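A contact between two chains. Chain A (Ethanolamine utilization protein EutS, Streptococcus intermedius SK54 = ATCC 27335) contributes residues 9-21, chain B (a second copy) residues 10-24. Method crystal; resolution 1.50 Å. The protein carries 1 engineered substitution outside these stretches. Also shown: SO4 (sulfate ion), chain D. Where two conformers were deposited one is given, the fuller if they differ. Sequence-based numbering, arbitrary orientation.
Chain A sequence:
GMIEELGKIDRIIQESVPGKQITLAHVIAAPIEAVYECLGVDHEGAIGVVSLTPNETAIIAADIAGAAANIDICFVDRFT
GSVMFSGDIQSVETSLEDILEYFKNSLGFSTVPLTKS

Chain A, residues 9-21: IDRIIQESVPGKQ
Chain B, residues 10-24: DRIIQESVPGKQITL

The strongest polar contact between the two EutS copies is a salt bridge: Arg A11 NH1 donates to Glu B15 OE2 at 2.7 Å. The arginine is extended through chi1 and chi2 (t, t) and bent at chi3 (m), and the glutamate is m,t, so both ends converge; Ile B13 CG2 lies over one guanidinium face, while Arg A11 NH2 binds sulfate O1 at 2.8 Å near the guanidinium plane.

The backbones form a parallel ladder between strands that end at Pro A18 and Pro B18, with axes inclined at 34°, phi between about -71° and -136° and psi between about 108° and 158°. The register is offset by two, pairing Arg A11 with Ile B13 through Ser A16 with Pro B18. Ile B13 N donates to Asp A10 O (2.9 Å), Ile A12 N to Ile B13 O (2.9 Å), Glu B15 N to Ile A12 O (2.9 Å), Gln A14 N to Glu B15 O (2.8 Å), Val B17 N to Gln A14 O (3.1 Å), Ser A16 N to Val B17 O (2.8 Å) and Gly B19 N to Ser A16 O (3.0 Å). Pro B18, lacking an amide hydrogen, falls between donors and leaves the ladder unbroken.

Waters extend the contact: one joins Asp A10 OD1 (2.5 Å) to Arg B11 O (2.6 Å), another Glu A15 OE1 (2.8 Å) to Lys B20 N (2.9 Å).

Arg A11, Ile A13 and Glu A15 share a sheet face with Ile B13, Glu B15 and Val B17. There, branched side chains pack Ile A13 CG2 against Val B17 CG2 at 3.8 Å; on the other face, Ile A12 CG2 meets Ile B12 CD1 at 3.6 Å. Glycine suits position B19, since a CB would clash with Val A17 CG1. Beyond it, Pro A18 CG approaches Thr B23 OG1 (3.5 Å). Together the stretches bury 1216 Å².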

# COMPACT_ATOMS: atom_id res chain seq x y z
N ILE A 9 13.01 2.45 -22.02
CA ILE A 9 12.19 1.59 -21.10
C ILE A 9 10.71 1.75 -21.46
O ILE A 9 10.22 2.90 -21.46
CB ILE A 9 12.48 1.93 -19.62
CG1 ILE A 9 13.89 1.51 -19.21
CG2 ILE A 9 11.42 1.33 -18.70
CD1 ILE A 9 14.44 2.29 -18.04
N ASP A 10 10.01 0.65 -21.76
CA ASP A 10 8.61 0.72 -22.25
C ASP A 10 7.68 0.91 -21.05
O ASP A 10 8.14 0.84 -19.91
CB ASP A 10 8.18 -0.46 -23.13
CG ASP A 10 9.03 -1.71 -23.04
OD1 ASP A 10 9.20 -2.20 -21.91
OD2 ASP A 10 9.49 -2.18 -24.11
N ARG A 11 6.45 1.25 -21.35
CA ARG A 11 5.38 1.54 -20.36
C ARG A 11 4.19 0.66 -20.72
O ARG A 11 3.83 0.55 -21.91
CB ARG A 11 5.11 3.05 -20.41
CG ARG A 11 3.95 3.54 -19.57
CD ARG A 11 3.72 5.02 -19.86
NE ARG A 11 4.80 5.86 -19.37
CZ ARG A 11 4.82 6.55 -18.21
NH1 ARG A 11 3.77 6.53 -17.42
NH2 ARG A 11 5.88 7.28 -17.89
N ILE A 12 3.60 0.04 -19.72
CA ILE A 12 2.34 -0.74 -19.86
C ILE A 12 1.40 -0.32 -18.75
O ILE A 12 1.88 0.03 -17.67
CB ILE A 12 2.61 -2.26 -19.86
CG1 ILE A 12 1.37 -3.07 -20.25
CG2 ILE A 12 3.15 -2.73 -18.53
CD1 ILE A 12 1.69 -4.46 -20.78
N ILE A 13 0.11 -0.39 -18.98
CA ILE A 13 -0.93 -0.20 -17.93
C ILE A 13 -1.17 -1.56 -17.30
O ILE A 13 -1.43 -2.53 -18.03
CB ILE A 13 -2.23 0.42 -18.48
CG1 ILE A 13 -2.00 1.81 -19.07
CG2 ILE A 13 -3.32 0.44 -17.42
CD1 ILE A 13 -3.00 2.18 -20.12
N GLN A 14 -1.08 -1.61 -15.98
CA GLN A 14 -1.28 -2.79 -15.11
C GLN A 14 -2.61 -2.61 -14.37
O GLN A 14 -2.61 -1.75 -13.51
CB GLN A 14 -0.11 -2.83 -14.12
CG GLN A 14 -0.26 -3.69 -12.87
CD GLN A 14 0.16 -2.95 -11.62
OE1 GLN A 14 1.32 -2.98 -11.21
NE2 GLN A 14 -0.78 -2.25 -11.03
N GLU A 15 -3.66 -3.38 -14.66
CA GLU A 15 -4.87 -3.40 -13.83
C GLU A 15 -4.57 -4.31 -12.64
O GLU A 15 -4.49 -5.53 -12.85
CB GLU A 15 -6.08 -3.89 -14.60
CG GLU A 15 -6.46 -2.96 -15.70
CD GLU A 15 -7.75 -3.33 -16.40
OE1 GLU A 15 -8.40 -4.28 -15.95
OE2 GLU A 15 -8.10 -2.68 -17.39
N SER A 16 -4.44 -3.74 -11.45
CA SER A 16 -4.03 -4.44 -10.23
C SER A 16 -5.25 -5.08 -9.57
O SER A 16 -6.19 -4.37 -9.18
CB SER A 16 -3.33 -3.51 -9.32
OG SER A 16 -2.68 -4.22 -8.28
N VAL A 17 -5.17 -6.37 -9.34
CA VAL A 17 -6.20 -7.10 -8.56
C VAL A 17 -5.43 -8.02 -7.62
O VAL A 17 -4.31 -8.40 -7.92
CB VAL A 17 -7.18 -7.87 -9.46
CG1 VAL A 17 -7.89 -6.93 -10.45
CG2 VAL A 17 -6.51 -9.01 -10.21
N PRO A 18 -6.04 -8.43 -6.51
CA PRO A 18 -5.39 -9.41 -5.65
C PRO A 18 -5.38 -10.77 -6.33
O PRO A 18 -6.34 -11.16 -6.99
CB PRO A 18 -6.24 -9.44 -4.39
CG PRO A 18 -7.51 -8.71 -4.70
CD PRO A 18 -7.35 -8.02 -6.03
N GLY A 19 -4.31 -11.53 -6.11
CA GLY A 19 -4.30 -12.94 -6.43
C GLY A 19 -4.99 -13.77 -5.35
O GLY A 19 -5.61 -13.23 -4.41
N LYS A 20 -4.93 -15.08 -5.51
CA LYS A 20 -5.62 -16.06 -4.64
C LYS A 20 -4.55 -17.06 -4.22
O LYS A 20 -4.26 -18.05 -4.94
CB LYS A 20 -6.79 -16.72 -5.37
CG LYS A 20 -7.92 -15.76 -5.71
CD LYS A 20 -8.95 -16.36 -6.64
CE LYS A 20 -8.32 -16.75 -7.98
NZ LYS A 20 -9.28 -16.55 -9.09
N GLN A 21 -3.99 -16.84 -3.05
CA GLN A 21 -2.77 -17.56 -2.64
C GLN A 21 -2.62 -17.58 -1.14
O GLN A 21 -2.84 -16.57 -0.46
CB GLN A 21 -1.54 -16.92 -3.29
CG GLN A 21 -0.21 -17.59 -2.95
CD GLN A 21 0.92 -17.01 -3.76
OE1 GLN A 21 1.81 -16.31 -3.25
NE2 GLN A 21 0.86 -17.31 -5.04
N ASP B 10 15.25 -7.25 -17.05
CA ASP B 10 14.56 -6.19 -17.82
C ASP B 10 13.87 -5.25 -16.82
O ASP B 10 13.68 -5.63 -15.65
CB ASP B 10 13.57 -6.75 -18.85
CG ASP B 10 14.21 -7.13 -20.18
OD1 ASP B 10 14.98 -6.30 -20.71
OD2 ASP B 10 13.91 -8.23 -20.68
N ARG B 11 13.61 -4.03 -17.27
CA ARG B 11 12.93 -2.99 -16.46
C ARG B 11 11.78 -2.45 -17.30
O ARG B 11 12.00 -2.14 -18.48
CB ARG B 11 13.97 -1.94 -16.08
CG ARG B 11 13.41 -0.69 -15.41
CD ARG B 11 14.48 0.33 -15.09
NE ARG B 11 15.42 -0.09 -14.06
CZ ARG B 11 15.39 0.27 -12.77
NH1 ARG B 11 14.49 1.12 -12.30
NH2 ARG B 11 16.29 -0.24 -11.94
N ILE B 12 10.59 -2.30 -16.72
CA ILE B 12 9.43 -1.69 -17.42
C ILE B 12 8.79 -0.68 -16.47
O ILE B 12 8.94 -0.80 -15.23
CB ILE B 12 8.44 -2.78 -17.88
CG1 ILE B 12 7.34 -2.24 -18.79
CG2 ILE B 12 7.87 -3.54 -16.71
CD1 ILE B 12 6.53 -3.31 -19.51
N ILE B 13 8.12 0.30 -17.03
CA ILE B 13 7.23 1.20 -16.26
C ILE B 13 5.84 0.60 -16.26
O ILE B 13 5.33 0.31 -17.35
CB ILE B 13 7.21 2.63 -16.82
CG1 ILE B 13 8.59 3.28 -16.74
CG2 ILE B 13 6.18 3.48 -16.09
CD1 ILE B 13 8.73 4.51 -17.62
N GLN B 14 5.29 0.45 -15.08
CA GLN B 14 3.93 -0.09 -14.77
C GLN B 14 3.04 1.09 -14.38
O GLN B 14 3.25 1.57 -13.27
CB GLN B 14 4.11 -1.10 -13.62
CG GLN B 14 2.84 -1.50 -12.88
CD GLN B 14 3.02 -1.34 -11.39
OE1 GLN B 14 3.57 -2.20 -10.70
NE2 GLN B 14 2.59 -0.20 -10.90
N GLU B 15 2.09 1.51 -15.21
CA GLU B 15 1.09 2.50 -14.80
C GLU B 15 0.01 1.70 -14.11
O GLU B 15 -0.66 0.91 -14.79
CB GLU B 15 0.39 3.24 -15.94
CG GLU B 15 1.28 4.20 -16.61
CD GLU B 15 0.51 5.13 -17.53
OE1 GLU B 15 -0.75 4.99 -17.72
OE2 GLU B 15 1.18 5.95 -18.08
N SER B 16 -0.10 1.84 -12.81
CA SER B 16 -0.97 1.05 -11.93
C SER B 16 -2.34 1.71 -11.83
O SER B 16 -2.43 2.90 -11.46
CB SER B 16 -0.35 0.91 -10.58
OG SER B 16 -1.13 0.04 -9.78
N VAL B 17 -3.38 0.95 -12.12
CA VAL B 17 -4.79 1.37 -11.95
C VAL B 17 -5.48 0.19 -11.29
O VAL B 17 -5.05 -0.97 -11.44
CB VAL B 17 -5.43 1.74 -13.30
CG1 VAL B 17 -4.71 2.91 -13.95
CG2 VAL B 17 -5.50 0.56 -14.25
N PRO B 18 -6.60 0.40 -10.60
CA PRO B 18 -7.32 -0.73 -10.03
C PRO B 18 -7.98 -1.51 -11.15
O PRO B 18 -8.50 -0.93 -12.11
CB PRO B 18 -8.37 -0.12 -9.10
CG PRO B 18 -8.40 1.34 -9.43
CD PRO B 18 -7.18 1.70 -10.25
N GLY B 19 -7.98 -2.84 -11.03
CA GLY B 19 -8.83 -3.67 -11.87
C GLY B 19 -10.26 -3.64 -11.40
O GLY B 19 -10.59 -2.90 -10.44
N LYS B 20 -11.07 -4.43 -12.06
CA LYS B 20 -12.52 -4.55 -11.80
C LYS B 20 -12.81 -6.03 -11.54
O LYS B 20 -12.93 -6.78 -12.50
CB LYS B 20 -13.30 -3.94 -12.97
CG LYS B 20 -13.30 -2.42 -12.94
CD LYS B 20 -13.82 -1.75 -14.22
CE LYS B 20 -13.21 -2.28 -15.50
NZ LYS B 20 -13.38 -1.31 -16.61
N GLN B 21 -12.88 -6.39 -10.27
CA GLN B 21 -12.90 -7.83 -9.94
C GLN B 21 -13.57 -8.05 -8.59
O GLN B 21 -13.30 -7.26 -7.65
CB GLN B 21 -11.47 -8.38 -9.90
CG GLN B 21 -11.39 -9.87 -9.62
CD GLN B 21 -10.03 -10.40 -9.96
OE1 GLN B 21 -9.67 -10.48 -11.14
NE2 GLN B 21 -9.27 -10.73 -8.93
N ILE B 22 -14.32 -9.13 -8.47
CA ILE B 22 -14.66 -9.73 -7.16
C ILE B 22 -13.77 -10.95 -7.01
O ILE B 22 -13.82 -11.83 -7.87
CB ILE B 22 -16.15 -10.08 -7.04
CG1 ILE B 22 -16.99 -8.80 -7.01
CG2 ILE B 22 -16.41 -10.95 -5.80
CD1 ILE B 22 -18.45 -9.06 -7.13
N THR B 23 -12.91 -10.92 -6.01
CA THR B 23 -11.90 -11.99 -5.81
C THR B 23 -12.42 -13.02 -4.79
O THR B 23 -11.85 -14.12 -4.72
CB THR B 23 -10.56 -11.39 -5.39
OG1 THR B 23 -10.26 -10.29 -6.25
CG2 THR B 23 -9.45 -12.41 -5.43
N LEU B 24 -13.44 -12.66 -4.02
CA LEU B 24 -13.99 -13.54 -2.97
C LEU B 24 -15.47 -13.23 -2.82
O LEU B 24 -15.81 -12.08 -2.66
CB LEU B 24 -13.25 -13.32 -1.66
CG LEU B 24 -13.65 -14.27 -0.53
CD1 LEU B 24 -13.12 -15.68 -0.83
CD2 LEU B 24 -13.14 -13.75 0.78
S SO4 D . 7.82 8.91 -20.74
O1 SO4 D . 7.85 7.80 -19.82
O2 SO4 D . 6.83 8.67 -21.75
O3 SO4 D . 9.11 9.07 -21.35
O4 SO4 D . 7.49 10.12 -20.03
O HOH W 1 11.51 -1.81 -21.05
O HOH W 2 -9.43 -5.98 -13.96
O HOH W 3 -7.36 -12.96 -8.83